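Local coordinates for Blr3880 protein (Bradyrhizobium japonicum, PDB 2OOD) that probably catalyses the zinc-dependent hydrolytic deamination of guanine to xanthine and ammonia, a step in purine degradation, at residues F12-D17 and A29-Q34; D254-Y259 and R283-K288; D263-K268 and K288-V293. All coordinates share one frame; numbering follows the deposited sequence.

Interaction 1. Residues F12-D17 and A29-Q34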
# COMPACT_ATOMS: atom_id res chain seq x y z
N PHE A 12 -6.06 3.58 -26.62
CA PHE A 12 -7.23 3.49 -25.74
C PHE A 12 -7.48 2.08 -25.19
O PHE A 12 -7.25 1.08 -25.87
CB PHE A 12 -8.48 3.93 -26.50
CG PHE A 12 -8.57 5.41 -26.72
CD1 PHE A 12 -9.09 6.23 -25.73
CD2 PHE A 12 -8.15 5.98 -27.91
CE1 PHE A 12 -9.20 7.61 -25.92
CE2 PHE A 12 -8.25 7.37 -28.11
CZ PHE A 12 -8.78 8.18 -27.11
N PHE A 13 -7.98 2.02 -23.96
CA PHE A 13 -8.28 0.75 -23.29
C PHE A 13 -9.50 0.93 -22.38
O PHE A 13 -9.46 1.69 -21.41
CB PHE A 13 -7.09 0.30 -22.44
CG PHE A 13 -7.21 -1.11 -21.89
CD1 PHE A 13 -6.58 -2.18 -22.52
CD2 PHE A 13 -7.96 -1.36 -20.74
CE1 PHE A 13 -6.69 -3.48 -22.00
CE2 PHE A 13 -8.07 -2.66 -20.23
CZ PHE A 13 -7.43 -3.71 -20.86
N ASP A 14 -10.60 0.25 -22.69
CA ASP A 14 -11.78 0.35 -21.85
C ASP A 14 -12.56 -0.96 -21.86
O ASP A 14 -12.13 -1.93 -22.49
CB ASP A 14 -12.66 1.54 -22.28
CG ASP A 14 -13.28 1.36 -23.66
OD1 ASP A 14 -12.62 0.81 -24.57
OD2 ASP A 14 -14.45 1.79 -23.82
N PHE A 15 -13.68 -1.01 -21.17
CA PHE A 15 -14.45 -2.24 -21.09
C PHE A 15 -15.84 -2.19 -21.71
O PHE A 15 -16.47 -1.13 -21.75
CB PHE A 15 -14.56 -2.67 -19.63
CG PHE A 15 -13.25 -3.01 -19.00
CD1 PHE A 15 -12.74 -4.30 -19.08
CD2 PHE A 15 -12.49 -2.04 -18.36
CE1 PHE A 15 -11.50 -4.62 -18.53
CE2 PHE A 15 -11.24 -2.35 -17.80
CZ PHE A 15 -10.76 -3.64 -17.89
N VAL A 16 -16.30 -3.34 -22.19
CA VAL A 16 -17.62 -3.45 -22.79
C VAL A 16 -18.45 -4.49 -22.05
O VAL A 16 -19.64 -4.67 -22.33
CB VAL A 16 -17.53 -3.86 -24.27
CG1 VAL A 16 -16.98 -2.72 -25.10
CG2 VAL A 16 -16.64 -5.08 -24.41
N ASP A 17 -17.82 -5.16 -21.09
CA ASP A 17 -18.50 -6.18 -20.30
C ASP A 17 -17.72 -6.44 -19.02
O ASP A 17 -16.63 -5.89 -18.81
CB ASP A 17 -18.60 -7.48 -21.10
CG ASP A 17 -19.71 -8.40 -20.61
OD1 ASP A 17 -20.40 -8.05 -19.61
OD2 ASP A 17 -19.89 -9.46 -21.23
N ALA A 29 -13.71 -8.97 -22.41
CA ALA A 29 -14.47 -7.92 -21.73
C ALA A 29 -13.86 -6.56 -22.01
O ALA A 29 -14.50 -5.53 -21.84
CB ALA A 29 -14.51 -8.19 -20.22
N ALA A 30 -12.61 -6.57 -22.47
CA ALA A 30 -11.88 -5.35 -22.78
C ALA A 30 -11.97 -4.94 -24.25
O ALA A 30 -12.36 -5.73 -25.11
CB ALA A 30 -10.41 -5.51 -22.38
N ARG A 31 -11.62 -3.69 -24.51
CA ARG A 31 -11.64 -3.12 -25.86
C ARG A 31 -10.35 -2.33 -26.00
O ARG A 31 -10.11 -1.37 -25.27
CB ARG A 31 -12.85 -2.19 -26.03
CG ARG A 31 -12.95 -1.54 -27.38
CD ARG A 31 -13.79 -0.28 -27.30
NE ARG A 31 -15.23 -0.52 -27.38
CZ ARG A 31 -16.14 0.29 -26.84
NH1 ARG A 31 -15.77 1.37 -26.17
NH2 ARG A 31 -17.43 0.03 -26.99
N PHE A 32 -9.51 -2.73 -26.94
CA PHE A 32 -8.24 -2.06 -27.13
C PHE A 32 -8.04 -1.47 -28.52
O PHE A 32 -8.35 -2.10 -29.53
CB PHE A 32 -7.12 -3.05 -26.84
CG PHE A 32 -5.76 -2.52 -27.13
CD1 PHE A 32 -5.18 -1.57 -26.31
CD2 PHE A 32 -5.03 -3.01 -28.21
CE1 PHE A 32 -3.88 -1.10 -26.55
CE2 PHE A 32 -3.73 -2.56 -28.47
CZ PHE A 32 -3.16 -1.60 -27.63
N HIS A 33 -7.52 -0.24 -28.56
CA HIS A 33 -7.23 0.46 -29.81
C HIS A 33 -5.82 0.99 -29.67
O HIS A 33 -5.59 1.93 -28.92
CB HIS A 33 -8.18 1.63 -30.01
CG HIS A 33 -9.54 1.23 -30.49
ND1 HIS A 33 -9.75 0.55 -31.66
CD2 HIS A 33 -10.77 1.41 -29.94
CE1 HIS A 33 -11.04 0.32 -31.82
NE2 HIS A 33 -11.68 0.83 -30.79
N GLN A 34 -4.86 0.39 -30.37
CA GLN A 34 -3.48 0.87 -30.29
C GLN A 34 -3.40 2.31 -30.79
O GLN A 34 -2.63 3.11 -30.25
CB GLN A 34 -2.54 0.00 -31.12
CG GLN A 34 -1.11 0.48 -31.02
CD GLN A 34 -0.14 -0.36 -31.85
OE1 GLN A 34 -0.12 -1.59 -31.76
NE2 GLN A 34 0.67 0.32 -32.66

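Interaction 2. Residues D254-Y259 and R283-K288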
# COMPACT_ATOMS: atom_id res chain seq x y z
N ASP A 254 -29.98 -8.06 11.46
CA ASP A 254 -28.64 -7.81 10.94
C ASP A 254 -28.48 -6.34 10.52
O ASP A 254 -29.46 -5.61 10.38
CB ASP A 254 -28.33 -8.75 9.76
CG ASP A 254 -29.48 -8.86 8.77
OD1 ASP A 254 -30.17 -7.85 8.55
OD2 ASP A 254 -29.68 -9.96 8.20
N TYR A 255 -27.24 -5.92 10.33
CA TYR A 255 -26.97 -4.54 9.96
C TYR A 255 -27.79 -4.09 8.74
O TYR A 255 -28.38 -3.01 8.75
CB TYR A 255 -25.47 -4.36 9.70
CG TYR A 255 -24.95 -2.96 9.97
CD1 TYR A 255 -23.74 -2.77 10.63
CD2 TYR A 255 -25.64 -1.84 9.53
CE1 TYR A 255 -23.24 -1.49 10.85
CE2 TYR A 255 -25.14 -0.55 9.74
CZ TYR A 255 -23.94 -0.38 10.40
OH TYR A 255 -23.42 0.89 10.58
N LEU A 256 -27.83 -4.92 7.70
CA LEU A 256 -28.61 -4.58 6.51
C LEU A 256 -30.09 -4.48 6.87
O LEU A 256 -30.83 -3.71 6.26
CB LEU A 256 -28.41 -5.65 5.43
CG LEU A 256 -29.15 -5.47 4.10
CD1 LEU A 256 -28.70 -4.20 3.42
CD2 LEU A 256 -28.87 -6.65 3.20
N GLY A 257 -30.52 -5.24 7.87
CA GLY A 257 -31.91 -5.23 8.28
C GLY A 257 -32.37 -3.88 8.78
O GLY A 257 -33.54 -3.51 8.61
N VAL A 258 -31.46 -3.13 9.39
CA VAL A 258 -31.80 -1.81 9.91
C VAL A 258 -32.23 -0.89 8.78
O VAL A 258 -33.22 -0.17 8.91
CB VAL A 258 -30.59 -1.17 10.62
CG1 VAL A 258 -30.97 0.21 11.15
CG2 VAL A 258 -30.12 -2.08 11.74
N TYR A 259 -31.50 -0.91 7.67
CA TYR A 259 -31.82 -0.07 6.52
C TYR A 259 -33.04 -0.54 5.74
O TYR A 259 -33.72 0.28 5.12
CB TYR A 259 -30.63 0.03 5.56
CG TYR A 259 -29.41 0.65 6.19
CD1 TYR A 259 -29.47 1.90 6.79
CD2 TYR A 259 -28.19 -0.02 6.20
CE1 TYR A 259 -28.35 2.46 7.40
CE2 TYR A 259 -27.08 0.53 6.81
CZ TYR A 259 -27.16 1.77 7.40
OH TYR A 259 -26.05 2.31 8.03
N ARG A 283 -26.86 -11.90 -0.49
CA ARG A 283 -27.94 -12.36 -1.36
C ARG A 283 -29.11 -11.38 -1.40
O ARG A 283 -29.70 -11.17 -2.45
CB ARG A 283 -28.44 -13.74 -0.94
CG ARG A 283 -27.53 -14.91 -1.33
CD ARG A 283 -28.25 -16.26 -1.19
NE ARG A 283 -28.82 -16.45 0.14
CZ ARG A 283 -28.16 -16.93 1.20
NH1 ARG A 283 -26.88 -17.29 1.08
NH2 ARG A 283 -28.77 -17.01 2.38
N ARG A 284 -29.45 -10.79 -0.26
CA ARG A 284 -30.56 -9.85 -0.21
C ARG A 284 -30.26 -8.61 -1.05
O ARG A 284 -31.12 -8.14 -1.79
CB ARG A 284 -30.85 -9.43 1.24
CG ARG A 284 -31.18 -10.59 2.16
CD ARG A 284 -32.32 -10.24 3.08
NE ARG A 284 -31.97 -9.19 4.03
CZ ARG A 284 -31.16 -9.36 5.06
NH1 ARG A 284 -30.61 -10.55 5.28
NH2 ARG A 284 -30.92 -8.36 5.90
N MSE A 285 -29.05 -8.08 -0.93
CA MSE A 285 -28.67 -6.90 -1.70
C MSE A 285 -28.71 -7.24 -3.19
O MSE A 285 -29.26 -6.48 -3.99
CB MSE A 285 -27.28 -6.43 -1.30
CG MSE A 285 -27.19 -6.02 0.15
SE MSE A 285 -25.39 -5.46 0.65
CE MSE A 285 -25.43 -3.68 -0.15
N SER A 286 -28.12 -8.37 -3.55
CA SER A 286 -28.10 -8.80 -4.94
C SER A 286 -29.53 -8.80 -5.49
O SER A 286 -29.78 -8.33 -6.60
CB SER A 286 -27.50 -10.20 -5.05
OG SER A 286 -27.55 -10.69 -6.38
N LYS A 287 -30.46 -9.32 -4.69
CA LYS A 287 -31.86 -9.40 -5.07
C LYS A 287 -32.53 -8.03 -5.22
O LYS A 287 -33.20 -7.78 -6.21
CB LYS A 287 -32.61 -10.25 -4.03
CG LYS A 287 -34.08 -10.50 -4.34
CD LYS A 287 -34.26 -11.29 -5.64
CE LYS A 287 -35.60 -12.04 -5.67
NZ LYS A 287 -36.82 -11.15 -5.54
N LYS A 288 -32.35 -7.15 -4.24
CA LYS A 288 -32.95 -5.82 -4.29
C LYS A 288 -32.22 -4.84 -5.21
O LYS A 288 -32.73 -3.76 -5.52
CB LYS A 288 -33.05 -5.22 -2.89
CG LYS A 288 -33.88 -6.03 -1.90
CD LYS A 288 -34.22 -5.19 -0.67
CE LYS A 288 -35.06 -5.96 0.34
NZ LYS A 288 -34.36 -7.20 0.78

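Interaction 3. Residues D263-K268 and K288-V293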
# COMPACT_ATOMS: atom_id res chain seq x y z
N ASP A 263 -36.98 0.96 4.05
CA ASP A 263 -36.98 0.96 2.58
C ASP A 263 -35.82 1.70 1.91
O ASP A 263 -35.98 2.22 0.81
CB ASP A 263 -38.29 1.56 2.05
CG ASP A 263 -39.51 0.88 2.60
OD1 ASP A 263 -39.61 -0.36 2.46
OD2 ASP A 263 -40.37 1.58 3.18
N LEU A 264 -34.67 1.74 2.57
CA LEU A 264 -33.52 2.40 2.00
C LEU A 264 -32.76 1.49 1.03
O LEU A 264 -32.11 1.97 0.09
CB LEU A 264 -32.58 2.87 3.11
CG LEU A 264 -33.17 3.86 4.10
CD1 LEU A 264 -32.13 4.25 5.14
CD2 LEU A 264 -33.66 5.10 3.35
N VAL A 265 -32.84 0.18 1.24
CA VAL A 265 -32.13 -0.77 0.39
C VAL A 265 -32.84 -1.06 -0.92
O VAL A 265 -34.00 -1.46 -0.94
CB VAL A 265 -31.87 -2.11 1.10
CG1 VAL A 265 -31.17 -3.07 0.17
CG2 VAL A 265 -31.03 -1.88 2.34
N GLY A 266 -32.12 -0.85 -2.01
CA GLY A 266 -32.65 -1.07 -3.35
C GLY A 266 -31.74 -0.36 -4.34
O GLY A 266 -30.61 -0.02 -3.97
N PRO A 267 -32.19 -0.10 -5.58
CA PRO A 267 -31.33 0.59 -6.55
C PRO A 267 -30.83 1.94 -6.04
O PRO A 267 -31.55 2.65 -5.35
CB PRO A 267 -32.24 0.75 -7.76
CG PRO A 267 -33.07 -0.49 -7.70
CD PRO A 267 -33.43 -0.56 -6.22
N LYS A 268 -29.59 2.27 -6.39
CA LYS A 268 -28.98 3.53 -5.99
C LYS A 268 -28.59 3.60 -4.52
O LYS A 268 -28.32 4.69 -3.99
CB LYS A 268 -29.89 4.70 -6.35
CG LYS A 268 -30.04 4.92 -7.86
CD LYS A 268 -30.93 6.12 -8.16
CE LYS A 268 -31.08 6.32 -9.66
NZ LYS A 268 -31.85 7.55 -9.98
N LYS A 288 -32.35 -7.15 -4.24
CA LYS A 288 -32.95 -5.82 -4.29
C LYS A 288 -32.22 -4.84 -5.21
O LYS A 288 -32.73 -3.76 -5.52
CB LYS A 288 -33.05 -5.22 -2.89
CG LYS A 288 -33.88 -6.03 -1.90
CD LYS A 288 -34.22 -5.19 -0.67
CE LYS A 288 -35.06 -5.96 0.34
NZ LYS A 288 -34.36 -7.20 0.78
N GLY A 289 -31.01 -5.21 -5.64
CA GLY A 289 -30.24 -4.35 -6.52
C GLY A 289 -29.38 -3.31 -5.82
O GLY A 289 -28.90 -2.37 -6.45
N ALA A 290 -29.19 -3.47 -4.51
CA ALA A 290 -28.37 -2.53 -3.75
C ALA A 290 -26.90 -2.83 -4.02
O ALA A 290 -26.56 -3.92 -4.48
CB ALA A 290 -28.68 -2.67 -2.27
N ALA A 291 -26.02 -1.87 -3.75
CA ALA A 291 -24.61 -2.06 -4.02
C ALA A 291 -23.72 -1.87 -2.80
O ALA A 291 -24.07 -1.15 -1.87
CB ALA A 291 -24.16 -1.12 -5.12
N VAL A 292 -22.57 -2.53 -2.80
CA VAL A 292 -21.63 -2.41 -1.70
C VAL A 292 -20.37 -1.74 -2.25
O VAL A 292 -20.07 -1.87 -3.44
CB VAL A 292 -21.27 -3.81 -1.10
CG1 VAL A 292 -20.57 -4.66 -2.13
CG2 VAL A 292 -20.38 -3.64 0.11
N VAL A 293 -19.67 -1.00 -1.41
CA VAL A 293 -18.46 -0.31 -1.83
C VAL A 293 -17.25 -0.86 -1.09
O VAL A 293 -17.12 -0.69 0.11
CB VAL A 293 -18.55 1.21 -1.58
CG1 VAL A 293 -17.35 1.90 -2.18
CG2 VAL A 293 -19.84 1.77 -2.18

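Interaction 1. Residues F12-D17 and A29-Q34
Asp-14 and Arg-31 sit side by side on one face of the antiparallel strands 12-15 and 30-33 and are joined twice. Their backbones form a hydrogen-bonded pair, Asp-14 N 3.1 Å from Arg-31 O, while a salt bridge sets Asp-14 OD2 2.7 Å from Arg-31 NH1. Asp-14 CG lies between the backbone N and the carbonyl carbon (chi1 67°), from where the carboxylate reaches the arginine. OD2 also accepts from Phe-398 N, and Arg-31 NH2 bridges to Glu-399 OE1. The opposite sheet face, covered by helices 374-380 and 434-447, is packed with apolar groups: Phe-13 CZ lies 3.8 Å from Ala-30 CB, and Phe-13 crosses Phe-32 at about a right angle. The looser part is the exposed Val-16 side chain, its CG1 over one guanidinium face of Arg-31; the backbone is still held there by Val-16 N to Ala-29 O at 2.9 Å, and Asp-17 N adds a weak bond to that oxygen. An alanine in place of Arg-31 would probably leave Asp-14 and Glu-399 without their shared cationic partner. Strand 11-15 also pairs with the start of strand 70-81, in the small beta domain that flanks the TIM barrel in amidohydrolases.

Interaction 2. Residues D254-Y259 and R283-K288
Asp-254 OD1 is gripped from two directions: Arg-284 NH2 donates to it across the contact at 2.8 Å, and Gly-257 N of its own helix reaches it by a weak capping bond. Asp-254 is thus the N-cap of helix 255-260, and the same carboxylate ties that helix to helix 279-288, which connects parallel strands 269-272 and 291-294 of the TIM barrel in this amidohydrolase. The two short helical segments run at 34° to each other, their axes 11.6 Å apart at closest approach, and side chains have to span the gap. Asp-254 and Arg-284 do so tip to tip. The guanidinium comes end-on, NH2 to OD1 and NH1 to OD2, the latter at 3.1 Å; both oxygens are met on their syn sides, but from somewhat outside the carboxylate plane, although the two planes differ by only 14°. With CG between the backbone N and the carbonyl carbon (chi1 45°), the carboxylate can serve the cap and the arginine together. Arg-284 NH2 has a second acidic partner in Glu-260 OE1, so two acidic groups share the charge of the arginine. The negative carboxylate at the helix start is also likely to suit the helix dipole. On the same helix, Tyr-259 OH is hydrogen-bonded to the backbone O of His-234, a zinc ligand. Beside the ion pair Leu-256 covers the guanidinium: the two side chains slide past each other in opposite directions, Leu-256 CD2 lying over one face and Leu-256 CB 3.7 Å from Arg-284 NH2. The leucine also makes an apolar contact with Met-285, present as selenomethionine, crossing it at a slant: Leu-256 CD2 lies 3.5 Å from Met-285 CG, and Leu-256 CD1 4.0 Å from that same carbon.

Interaction 3. Residues D263-K268 and K288-V293
Lys-288 lies across Val-265 at about a right angle and can be followed outward over the loop 263-268. Its CB is 4.2 Å from both Val-265 CG1 and Gly-266 CA. CG is anti to the carbonyl carbon (chi1 -60°) and leads on to CD, which meets Val-265 twice: Lys-288 CD is 3.7 Å from the carbonyl O of Val-265 and 3.8 Å from its CG1. From CE the chain bends (chi4 58°), and NZ ends in a salt bridge with Glu-260 OE2, on the helix just before the loop. The aliphatic part therefore lies on the loop while the charge is met beyond it. Val-265 CG1, anti to its own backbone N, also reaches Ala-290 CB at 3.5 Å, so one methyl group touches both sides of the helix-to-strand turn. The same valine packs on Leu-256 and Tyr-259 of helix 255-260. Backbone atoms complete the contact. Lys-288 O accepts a CA-H...O contact from Gly-266 CA, and Pro-267 CD lies 3.3 Å from that oxygen; Ala-290 CA approaches Gly-266 O in the same way, at 3.4 Å. Gly-289, the first residue to leave the helix, has a positive phi of 87°, where a side chain would press against the preceding carbonyl oxygen; its own O is bonded to Tyr-390 OH. The contact packs the connection leading into barrel strand 269-272 against the one leading into its parallel neighbour 291-294. No conventional hydrogen bond crosses between the two segments: within them the contact is apolar and CA-H...O in kind, which implies that directed bonding between these connections comes from the Lys-288 to Glu-260 salt bridge and from the neighbouring strand pairing, where Ala-291 bonds Phe-269 and Gly-271.

How the interactions relate
Interactions 2 and 3 are neighbours in the barrel, their centres about 8 Å apart, whereas the centre of interaction 1 lies about 33 Å and 28 Å from theirs and it touches neither. Interaction 1 also closes along the chain before the others open. The segments of interactions 2 and 3 alternate: helix 255-260 runs into loop 263-268, and helix 279-288 into strand 291-294, with Lys-288 belonging to both contacts. Met-285 O probably bonds Ala-290 N at that second junction, while Leu-256 CD1 packs on Val-265 CG2. Two successive helices and the connections that follow them are thus fastened side by side in the zinc-binding barrel, remote from the strand pair of interaction 1.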